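Local coordinates for protein 2-(3-amino-3-carboxypropyl)histidine synthase (Pyrococcus horikoshii, PDB 3LZD) that catalyses the first step of diphthamide biosynthesis, using a [4Fe-4S] cluster to transfer the 3-amino-3-carboxypropyl group of S-adenosyl-L-methionine to a histidine of elongation factor 2, at residues V58-P63 and I111-S116; P130-V135 and H163-K168; R252-Q257 and P337-K342. All coordinates share one frame; numbering follows the deposited sequence.

Interaction 1: residues V58-P63 and I111-S116; sequences VLIQSP and IHLGHS
Leu59, Gln61, Ile111 and Leu113 join the two strands through three backbone hydrogen bonds in parallel register. Ile111 N gives its hydrogen to Leu59 O at 2.7 Å. Ile111 O receives that of Gln61 N, and Leu113 N closes the ladder on Gln61 O at 3.0 Å.

The apolar side chains gather on the face carrying Ile60 and Ile111, which lie side by side and point the same way. Val58 comes across Ile111, CG2 to CG1 at 3.7 Å, while Ile60 CG2 reaches Leu113 CD1 at 3.9 Å. Leu73 and Leu77 of helix 67-78 cover this face. The fold here is the parallel part of an alpha/beta sheet: strand 57-61 sits between 83-87 and 109-114, so its other edge is bonded too.

Polar side chains occupy the face of Gln61 and His112. With CG anti to the backbone N (chi1 -177°), the His112 ring presents ND1 to Gln61 OE1 at 3.1 Å, an almost straight bond (171°). The oxygen lies in the imidazole plane, yet the ring stands above the Gln61 carbonyl plane, amide and ring being 82° apart. Ala98 N also bonds OE1, so this buried oxygen is gripped twice. On the other side of the ring, His112 NE2 and His115 ND1 are hydrogen-bonded at 2.9 Å, and the His115 side chain lies about 7 Å from the iron-sulfur cluster.

Further along, Pro63 packs against Leu113 and Gly114. The positive phi of Gly114 calls for glycine, and a CB there would also collide with Pro63 CG.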
loop_
_atom_site.group_PDB
_atom_site.type_symbol
_atom_site.label_atom_id
_atom_site.label_comp_id
_atom_site.label_asym_id
_atom_site.label_seq_id
_atom_site.Cartn_x
_atom_site.Cartn_y
_atom_site.Cartn_z
ATOM N N VAL A 58 -15.713 -14.003 5.374
ATOM C CA VAL A 58 -14.285 -14.267 5.216
ATOM C C VAL A 58 -13.617 -13.424 4.130
ATOM O O VAL A 58 -14.251 -13.033 3.151
ATOM C CB VAL A 58 -14.045 -15.775 4.920
ATOM C CG1 VAL A 58 -14.553 -16.120 3.533
ATOM C CG2 VAL A 58 -12.567 -16.113 5.059
ATOM N N LEU A 59 -12.333 -13.134 4.334
ATOM C CA LEU A 59 -11.542 -12.361 3.383
ATOM C C LEU A 59 -10.576 -13.330 2.694
ATOM O O LEU A 59 -9.941 -14.153 3.355
ATOM C CB LEU A 59 -10.737 -11.284 4.112
ATOM C CG LEU A 59 -9.830 -10.421 3.221
ATOM C CD1 LEU A 59 -10.685 -9.519 2.322
ATOM C CD2 LEU A 59 -8.894 -9.580 4.095
ATOM N N ILE A 60 -10.454 -13.230 1.377
ATOM C CA ILE A 60 -9.557 -14.124 0.650
ATOM C C ILE A 60 -8.411 -13.383 -0.028
ATOM O O ILE A 60 -8.662 -12.524 -0.875
ATOM C CB ILE A 60 -10.307 -14.883 -0.469
ATOM C CG1 ILE A 60 -11.491 -15.661 0.113
ATOM C CG2 ILE A 60 -9.348 -15.846 -1.176
ATOM C CD1 ILE A 60 -12.244 -16.487 -0.929
ATOM N N GLN A 61 -7.165 -13.681 0.328
ATOM C CA GLN A 61 -6.071 -13.021 -0.379
ATOM C C GLN A 61 -5.490 -13.995 -1.390
ATOM O O GLN A 61 -5.608 -15.205 -1.227
ATOM C CB GLN A 61 -4.964 -12.485 0.557
ATOM C CG GLN A 61 -4.790 -13.138 1.867
ATOM C CD GLN A 61 -3.706 -12.469 2.711
ATOM O OE1 GLN A 61 -3.541 -12.802 3.871
ATOM N NE2 GLN A 61 -2.956 -11.538 2.121
ATOM N N SER A 62 -4.882 -13.475 -2.447
ATOM C CA SER A 62 -4.315 -14.350 -3.467
ATOM C C SER A 62 -3.133 -13.724 -4.206
ATOM O O SER A 62 -3.042 -12.507 -4.336
ATOM C CB SER A 62 -5.387 -14.683 -4.499
ATOM O OG SER A 62 -5.896 -13.469 -5.034
ATOM N N PRO A 63 -2.208 -14.560 -4.690
ATOM C CA PRO A 63 -1.039 -14.076 -5.436
ATOM C C PRO A 63 -1.511 -13.857 -6.868
ATOM O O PRO A 63 -2.618 -14.267 -7.222
ATOM C CB PRO A 63 -0.045 -15.237 -5.330
ATOM C CG PRO A 63 -0.956 -16.435 -5.352
ATOM C CD PRO A 63 -2.086 -16.000 -4.397
ATOM N N ILE A 111 -8.704 -16.408 4.312
ATOM C CA ILE A 111 -8.249 -17.529 3.501
ATOM C C ILE A 111 -7.030 -16.980 2.767
ATOM O O ILE A 111 -7.122 -15.973 2.073
ATOM C CB ILE A 111 -9.299 -17.991 2.472
ATOM C CG1 ILE A 111 -10.538 -18.518 3.195
ATOM C CG2 ILE A 111 -8.718 -19.125 1.608
ATOM C CD1 ILE A 111 -11.619 -19.033 2.247
ATOM N N HIS A 112 -5.884 -17.627 2.946
ATOM C CA HIS A 112 -4.650 -17.172 2.310
ATOM C C HIS A 112 -4.262 -18.154 1.205
ATOM O O HIS A 112 -3.739 -19.237 1.480
ATOM C CB HIS A 112 -3.540 -17.087 3.354
ATOM C CG HIS A 112 -2.252 -16.551 2.816
ATOM N ND1 HIS A 112 -1.929 -15.212 2.855
ATOM C CD2 HIS A 112 -1.222 -17.168 2.189
ATOM C CE1 HIS A 112 -0.756 -15.027 2.276
ATOM N NE2 HIS A 112 -0.306 -16.199 1.862
ATOM N N LEU A 113 -4.515 -17.787 -0.045
ATOM C CA LEU A 113 -4.204 -18.702 -1.142
ATOM C C LEU A 113 -2.772 -18.634 -1.636
ATOM O O LEU A 113 -2.135 -17.578 -1.582
ATOM C CB LEU A 113 -5.114 -18.432 -2.340
ATOM C CG LEU A 113 -6.627 -18.546 -2.142
ATOM C CD1 LEU A 113 -7.311 -18.232 -3.471
ATOM C CD2 LEU A 113 -6.993 -19.947 -1.672
ATOM N N GLY A 114 -2.278 -19.774 -2.110
ATOM C CA GLY A 114 -0.954 -19.840 -2.703
ATOM C C GLY A 114 0.288 -20.011 -1.864
ATOM O O GLY A 114 1.357 -20.270 -2.415
ATOM N N HIS A 115 0.181 -19.882 -0.551
ATOM C CA HIS A 115 1.362 -20.029 0.286
ATOM C C HIS A 115 1.016 -20.793 1.544
ATOM O O HIS A 115 -0.136 -20.789 1.985
ATOM C CB HIS A 115 1.919 -18.653 0.685
ATOM C CG HIS A 115 2.066 -17.701 -0.460
ATOM N ND1 HIS A 115 1.332 -16.538 -0.558
ATOM C CD2 HIS A 115 2.844 -17.749 -1.567
ATOM C CE1 HIS A 115 1.648 -15.915 -1.679
ATOM N NE2 HIS A 115 2.562 -16.629 -2.311
ATOM N N SER A 116 2.025 -21.434 2.125
ATOM C CA SER A 116 1.852 -22.177 3.361
ATOM C C SER A 116 2.208 -21.244 4.518
ATOM O O SER A 116 2.837 -20.199 4.334
ATOM C CB SER A 116 2.758 -23.403 3.384
ATOM O OG SER A 116 4.105 -23.034 3.136
#

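Interaction 2: residues P130-V135 and H163-K168; sequences PAFARV and HIHQLK
His165 turns its CG into the slot between its own backbone N and carbonyl carbon (chi1 55°), which swings the imidazole back against Phe132, whose CG stands beside its own backbone N (chi1 -63°). The two side chains run antiparallel alongside one another and meet as an offset edge-to-face pair: the edge of Phe132 is directed at the face of His165, with ring centroids 5.4 Å apart and planes at 75°. Phe132 CB sits over that same face, 4.1 Å from the His165 ring centroid, while Gln166 CG covers the opposite one, so the imidazole is sandwiched. Along the Phe132 edge, CE2 touches Ile164 CG2 at 3.5 Å.

His163 takes the other flank, where Val135 CG1 and Ala133 CB press on its CE1. A water in the plane of its ring, 2.7 Å from His163 ND1, donates to Val135 O. A second water donates to Arg134 O and lies 2.8 Å from His165 NE2. A leucine in place of His165 would probably leave this water without its ring partner and deprive the Phe132 edge of the flat face it meets. Gln166 OE1 bonds Val137 N, tying the loop in further.

Two successive turns, Gln166 N to His163 O and Leu167 N to Ile164 O, lead into helix 167-176. The arrangement joins the loop leaving one alpha/beta sheet at strand 126-130 to the strand-to-helix turn of the next sheet's beta-alpha-beta crossover, from strand 154-159 through this helix to strand 180-182.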
loop_
_atom_site.group_PDB
_atom_site.type_symbol
_atom_site.label_atom_id
_atom_site.label_comp_id
_atom_site.label_asym_id
_atom_site.label_seq_id
_atom_site.Cartn_x
_atom_site.Cartn_y
_atom_site.Cartn_z
ATOM N N PRO A 130 -1.693 -23.787 0.259
ATOM C CA PRO A 130 -0.463 -23.897 -0.534
ATOM C C PRO A 130 -0.698 -24.393 -1.969
ATOM O O PRO A 130 -1.570 -25.224 -2.229
ATOM C CB PRO A 130 0.387 -24.891 0.264
ATOM C CG PRO A 130 -0.140 -24.796 1.650
ATOM C CD PRO A 130 -1.626 -24.636 1.462
ATOM N N ALA A 131 0.106 -23.885 -2.895
ATOM C CA ALA A 131 0.017 -24.285 -4.293
ATOM C C ALA A 131 1.102 -25.330 -4.555
ATOM O O ALA A 131 2.270 -25.119 -4.240
ATOM C CB ALA A 131 0.230 -23.073 -5.195
ATOM N N PHE A 132 0.707 -26.453 -5.134
ATOM C CA PHE A 132 1.646 -27.521 -5.442
ATOM C C PHE A 132 1.654 -27.773 -6.939
ATOM O O PHE A 132 0.610 -28.049 -7.529
ATOM C CB PHE A 132 1.262 -28.809 -4.697
ATOM C CG PHE A 132 1.313 -28.674 -3.203
ATOM C CD1 PHE A 132 0.154 -28.491 -2.468
ATOM C CD2 PHE A 132 2.534 -28.661 -2.536
ATOM C CE1 PHE A 132 0.210 -28.293 -1.095
ATOM C CE2 PHE A 132 2.599 -28.464 -1.165
ATOM C CZ PHE A 132 1.438 -28.279 -0.441
ATOM N N ALA A 133 2.829 -27.662 -7.553
ATOM C CA ALA A 133 2.965 -27.896 -8.989
ATOM C C ALA A 133 2.945 -29.396 -9.226
ATOM O O ALA A 133 3.514 -30.166 -8.454
ATOM C CB ALA A 133 4.270 -27.302 -9.503
ATOM N N ARG A 134 2.294 -29.810 -10.300
ATOM C CA ARG A 134 2.189 -31.224 -10.607
ATOM C C ARG A 134 3.474 -31.889 -11.109
ATOM O O ARG A 134 3.723 -33.049 -10.814
ATOM C CB ARG A 134 1.092 -31.431 -11.653
ATOM C CG ARG A 134 0.684 -32.878 -11.839
ATOM C CD ARG A 134 -0.564 -32.977 -12.686
ATOM N NE ARG A 134 -1.694 -32.277 -12.071
ATOM C CZ ARG A 134 -2.433 -32.755 -11.072
ATOM N NH1 ARG A 134 -2.176 -33.951 -10.558
ATOM N NH2 ARG A 134 -3.435 -32.032 -10.586
ATOM N N VAL A 135 4.295 -31.154 -11.851
ATOM C CA VAL A 135 5.493 -31.741 -12.435
ATOM C C VAL A 135 6.325 -32.709 -11.579
ATOM O O VAL A 135 6.745 -32.387 -10.462
ATOM C CB VAL A 135 6.431 -30.651 -12.989
ATOM C CG1 VAL A 135 6.927 -29.747 -11.854
ATOM C CG2 VAL A 135 7.608 -31.314 -13.709
ATOM N N HIS A 163 7.303 -27.408 -5.272
ATOM C CA HIS A 163 7.801 -28.749 -5.595
ATOM C C HIS A 163 8.118 -29.556 -4.340
ATOM O O HIS A 163 8.681 -30.654 -4.427
ATOM C CB HIS A 163 9.073 -28.656 -6.452
ATOM C CG HIS A 163 8.886 -27.895 -7.725
ATOM N ND1 HIS A 163 7.913 -28.217 -8.646
ATOM C CD2 HIS A 163 9.524 -26.808 -8.213
ATOM C CE1 HIS A 163 7.958 -27.355 -9.645
ATOM N NE2 HIS A 163 8.926 -26.490 -9.407
ATOM N N ILE A 164 7.743 -29.019 -3.179
ATOM C CA ILE A 164 8.041 -29.653 -1.893
ATOM C C ILE A 164 7.503 -31.071 -1.718
ATOM O O ILE A 164 8.154 -31.910 -1.100
ATOM C CB ILE A 164 7.565 -28.737 -0.707
ATOM C CG1 ILE A 164 8.272 -29.138 0.591
ATOM C CG2 ILE A 164 6.068 -28.810 -0.544
ATOM C CD1 ILE A 164 9.758 -28.778 0.629
ATOM N N HIS A 165 6.329 -31.347 -2.271
ATOM C CA HIS A 165 5.747 -32.676 -2.168
ATOM C C HIS A 165 6.584 -33.660 -2.964
ATOM O O HIS A 165 6.484 -34.854 -2.757
ATOM C CB HIS A 165 4.315 -32.681 -2.709
ATOM C CG HIS A 165 4.201 -32.168 -4.112
ATOM N ND1 HIS A 165 4.607 -30.901 -4.473
ATOM C CD2 HIS A 165 3.737 -32.752 -5.244
ATOM C CE1 HIS A 165 4.397 -30.724 -5.766
ATOM N NE2 HIS A 165 3.870 -31.832 -6.258
ATOM N N GLN A 166 7.418 -33.153 -3.868
ATOM C CA GLN A 166 8.261 -34.018 -4.689
ATOM C C GLN A 166 9.616 -34.352 -4.058
ATOM O O GLN A 166 10.363 -35.170 -4.589
ATOM C CB GLN A 166 8.490 -33.369 -6.058
ATOM C CG GLN A 166 7.264 -33.326 -6.964
ATOM C CD GLN A 166 7.076 -34.594 -7.769
ATOM O OE1 GLN A 166 8.040 -35.154 -8.305
ATOM N NE2 GLN A 166 5.833 -35.042 -7.883
ATOM N N LEU A 167 9.925 -33.746 -2.916
ATOM C CA LEU A 167 11.206 -33.985 -2.258
ATOM C C LEU A 167 11.418 -35.435 -1.814
ATOM O O LEU A 167 12.542 -35.946 -1.878
ATOM C CB LEU A 167 11.358 -33.045 -1.068
ATOM C CG LEU A 167 12.745 -32.459 -0.855
ATOM C CD1 LEU A 167 13.220 -31.786 -2.142
ATOM C CD2 LEU A 167 12.704 -31.451 0.291
ATOM N N LYS A 168 10.354 -36.101 -1.372
ATOM C CA LYS A 168 10.457 -37.500 -0.946
ATOM C C LYS A 168 10.926 -38.383 -2.106
ATOM O O LYS A 168 11.783 -39.250 -1.930
ATOM C CB LYS A 168 9.104 -38.022 -0.429
HETATM O O HOH W 1 6.405 -30.422 -8.516
HETATM O O HOH W 2 3.040 -33.798 -8.132
#

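Interaction 3: residues R252-Q257 and P337-K342; sequences RKRWAQ and PVLTPK
Gln257 and Arg254, one turn apart on helix 248-261, reach the backbone of Val338 on strand 338-339, an outermost strand of the four-stranded parallel sheet in this alpha/beta unit. Pro337 and Leu339 make their backbone bonds to Tyr318 and Val320 of the neighbouring strand; the N and O of Val338 are served instead by the two helix side chains, much as a further strand might do.

Val338 N donates to Gln257 OE1 at 2.9 Å. The donor lies in the amide carbonyl plane and on a lone pair, although the N-H is bent at 143°. Gln257 gets there by folding at chi2 (-85°), which turns its amide across Pro337. Val338 O receives a hydrogen from Arg254 NH2 at 3.1 Å, with the N-H bent to the same degree; the donor is in the carbonyl plane, and the oxygen sits at the edge of the guanidinium, near its plane. Val338 O and Gln257 OE1 are themselves 2.9 Å apart, two acceptors with no bond between them; the positive charge of Arg254 probably eases that closeness.

Arg254 has a second and stronger partner. Its NE makes a salt bridge to Glu343 OE2, and Glu343 OE1 in turn accepts Thr340 N. Thr340, the N-cap of helix 341-347, caps a backbone N with its side chain; the reciprocal Glu343 bond fits a capping box, which links the arginine to the helix start. Gln257 CB lies over one face of the guanidinium, offset toward its rim. Apolar contact is slight: Leu339 CD2 rests against the backbone of the helix, 4.0 Å from Gln257 C.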
loop_
_atom_site.group_PDB
_atom_site.type_symbol
_atom_site.label_atom_id
_atom_site.label_comp_id
_atom_site.label_asym_id
_atom_site.label_seq_id
_atom_site.Cartn_x
_atom_site.Cartn_y
_atom_site.Cartn_z
ATOM N N ARG A 252 29.912 -8.897 -7.489
ATOM C CA ARG A 252 30.590 -7.717 -8.013
ATOM C C ARG A 252 29.577 -6.589 -8.129
ATOM O O ARG A 252 29.858 -5.447 -7.749
ATOM C CB ARG A 252 31.206 -8.008 -9.388
ATOM N N LYS A 253 28.394 -6.918 -8.640
ATOM C CA LYS A 253 27.335 -5.935 -8.809
ATOM C C LYS A 253 26.974 -5.285 -7.481
ATOM O O LYS A 253 26.668 -4.094 -7.433
ATOM C CB LYS A 253 26.095 -6.584 -9.426
ATOM N N ARG A 254 27.003 -6.061 -6.400
ATOM C CA ARG A 254 26.689 -5.502 -5.091
ATOM C C ARG A 254 27.825 -4.578 -4.646
ATOM O O ARG A 254 27.576 -3.489 -4.122
ATOM C CB ARG A 254 26.459 -6.608 -4.044
ATOM C CG ARG A 254 25.246 -7.509 -4.312
ATOM C CD ARG A 254 24.031 -6.713 -4.803
ATOM N NE ARG A 254 23.508 -5.778 -3.811
ATOM C CZ ARG A 254 22.675 -4.779 -4.092
ATOM N NH1 ARG A 254 22.265 -4.577 -5.340
ATOM N NH2 ARG A 254 22.249 -3.976 -3.127
ATOM N N TRP A 255 29.072 -4.999 -4.846
ATOM C CA TRP A 255 30.196 -4.142 -4.471
ATOM C C TRP A 255 30.022 -2.804 -5.178
ATOM O O TRP A 255 30.151 -1.744 -4.563
ATOM C CB TRP A 255 31.539 -4.767 -4.866
ATOM C CG TRP A 255 31.951 -5.874 -3.958
ATOM C CD1 TRP A 255 31.923 -7.211 -4.226
ATOM C CD2 TRP A 255 32.383 -5.746 -2.596
ATOM N NE1 TRP A 255 32.306 -7.928 -3.114
ATOM C CE2 TRP A 255 32.593 -7.053 -2.099
ATOM C CE3 TRP A 255 32.611 -4.654 -1.747
ATOM C CZ2 TRP A 255 33.021 -7.299 -0.788
ATOM C CZ3 TRP A 255 33.036 -4.899 -0.443
ATOM C CH2 TRP A 255 33.236 -6.212 0.023
ATOM N N ALA A 256 29.706 -2.862 -6.469
ATOM C CA ALA A 256 29.492 -1.654 -7.255
ATOM C C ALA A 256 28.482 -0.781 -6.523
ATOM O O ALA A 256 28.771 0.363 -6.172
ATOM C CB ALA A 256 28.967 -2.012 -8.656
ATOM N N GLN A 257 27.298 -1.336 -6.283
ATOM C CA GLN A 257 26.248 -0.605 -5.589
ATOM C C GLN A 257 26.766 -0.004 -4.288
ATOM O O GLN A 257 26.497 1.159 -3.988
ATOM C CB GLN A 257 25.062 -1.529 -5.310
ATOM C CG GLN A 257 23.920 -1.392 -6.314
ATOM C CD GLN A 257 22.965 -0.265 -5.948
ATOM O OE1 GLN A 257 22.427 -0.226 -4.834
ATOM N NE2 GLN A 257 22.717 0.629 -6.890
ATOM N N PRO A 337 21.368 4.493 -5.004
ATOM C CA PRO A 337 21.842 3.209 -4.478
ATOM C C PRO A 337 20.989 2.725 -3.306
ATOM O O PRO A 337 20.644 3.500 -2.401
ATOM C CB PRO A 337 23.279 3.515 -4.065
ATOM C CG PRO A 337 23.231 4.961 -3.709
ATOM C CD PRO A 337 22.368 5.553 -4.793
ATOM N N VAL A 338 20.628 1.446 -3.339
ATOM C CA VAL A 338 19.826 0.849 -2.274
ATOM C C VAL A 338 20.541 -0.421 -1.797
ATOM O O VAL A 338 20.888 -1.283 -2.601
ATOM C CB VAL A 338 18.381 0.544 -2.772
ATOM C CG1 VAL A 338 18.415 -0.393 -3.972
ATOM C CG2 VAL A 338 17.550 -0.034 -1.634
ATOM N N LEU A 339 20.770 -0.518 -0.488
ATOM C CA LEU A 339 21.504 -1.645 0.103
ATOM C C LEU A 339 20.763 -2.438 1.182
ATOM O O LEU A 339 19.721 -2.007 1.696
ATOM C CB LEU A 339 22.788 -1.122 0.751
ATOM C CG LEU A 339 23.713 -0.111 0.055
ATOM C CD1 LEU A 339 24.724 0.389 1.079
ATOM C CD2 LEU A 339 24.421 -0.744 -1.114
ATOM N N THR A 340 21.331 -3.593 1.534
ATOM C CA THR A 340 20.792 -4.427 2.608
ATOM C C THR A 340 21.594 -4.068 3.870
ATOM O O THR A 340 22.672 -3.454 3.784
ATOM C CB THR A 340 21.020 -5.926 2.373
ATOM O OG1 THR A 340 22.421 -6.211 2.496
ATOM C CG2 THR A 340 20.516 -6.349 1.002
ATOM N N PRO A 341 21.094 -4.464 5.052
ATOM C CA PRO A 341 21.787 -4.172 6.311
ATOM C C PRO A 341 23.240 -4.657 6.306
ATOM O O PRO A 341 24.152 -3.937 6.723
ATOM C CB PRO A 341 20.957 -4.922 7.349
ATOM C CG PRO A 341 19.593 -4.998 6.722
ATOM C CD PRO A 341 19.899 -5.291 5.290
ATOM N N LYS A 342 23.441 -5.883 5.839
ATOM C CA LYS A 342 24.763 -6.482 5.794
ATOM C C LYS A 342 25.723 -5.710 4.907
ATOM O O LYS A 342 26.919 -5.628 5.189
ATOM C CB LYS A 342 24.671 -7.933 5.312
ATOM C CG LYS A 342 24.450 -8.962 6.427
ATOM C CD LYS A 342 23.155 -8.713 7.178
ATOM C CE LYS A 342 22.887 -9.812 8.199
ATOM N NZ LYS A 342 23.974 -9.933 9.215
#

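Interactions 1 and 2 follow one another along the chain and touch: Ser116 CB packs on Pro130 CG at 3.7 Å, and Gly114 O meets Ala131 CB, although their centres are 18 Å apart. Interaction 3 stands on the opposite side of the chain's centre, with nearest atoms about 21 Å from interaction 1 and about 24 Å from interaction 2. Interaction 1 lies in the first sheet, interaction 2 bridges from it to the second, and interaction 3 lies at the edge of the third. Of the cysteines holding the cluster, Cys95 is about 8 Å from His115 and Cys323 about 11 Å from Val338, side chain to side chain. The side chains of Ile164 and Val338 are each about 14 Å from the cluster.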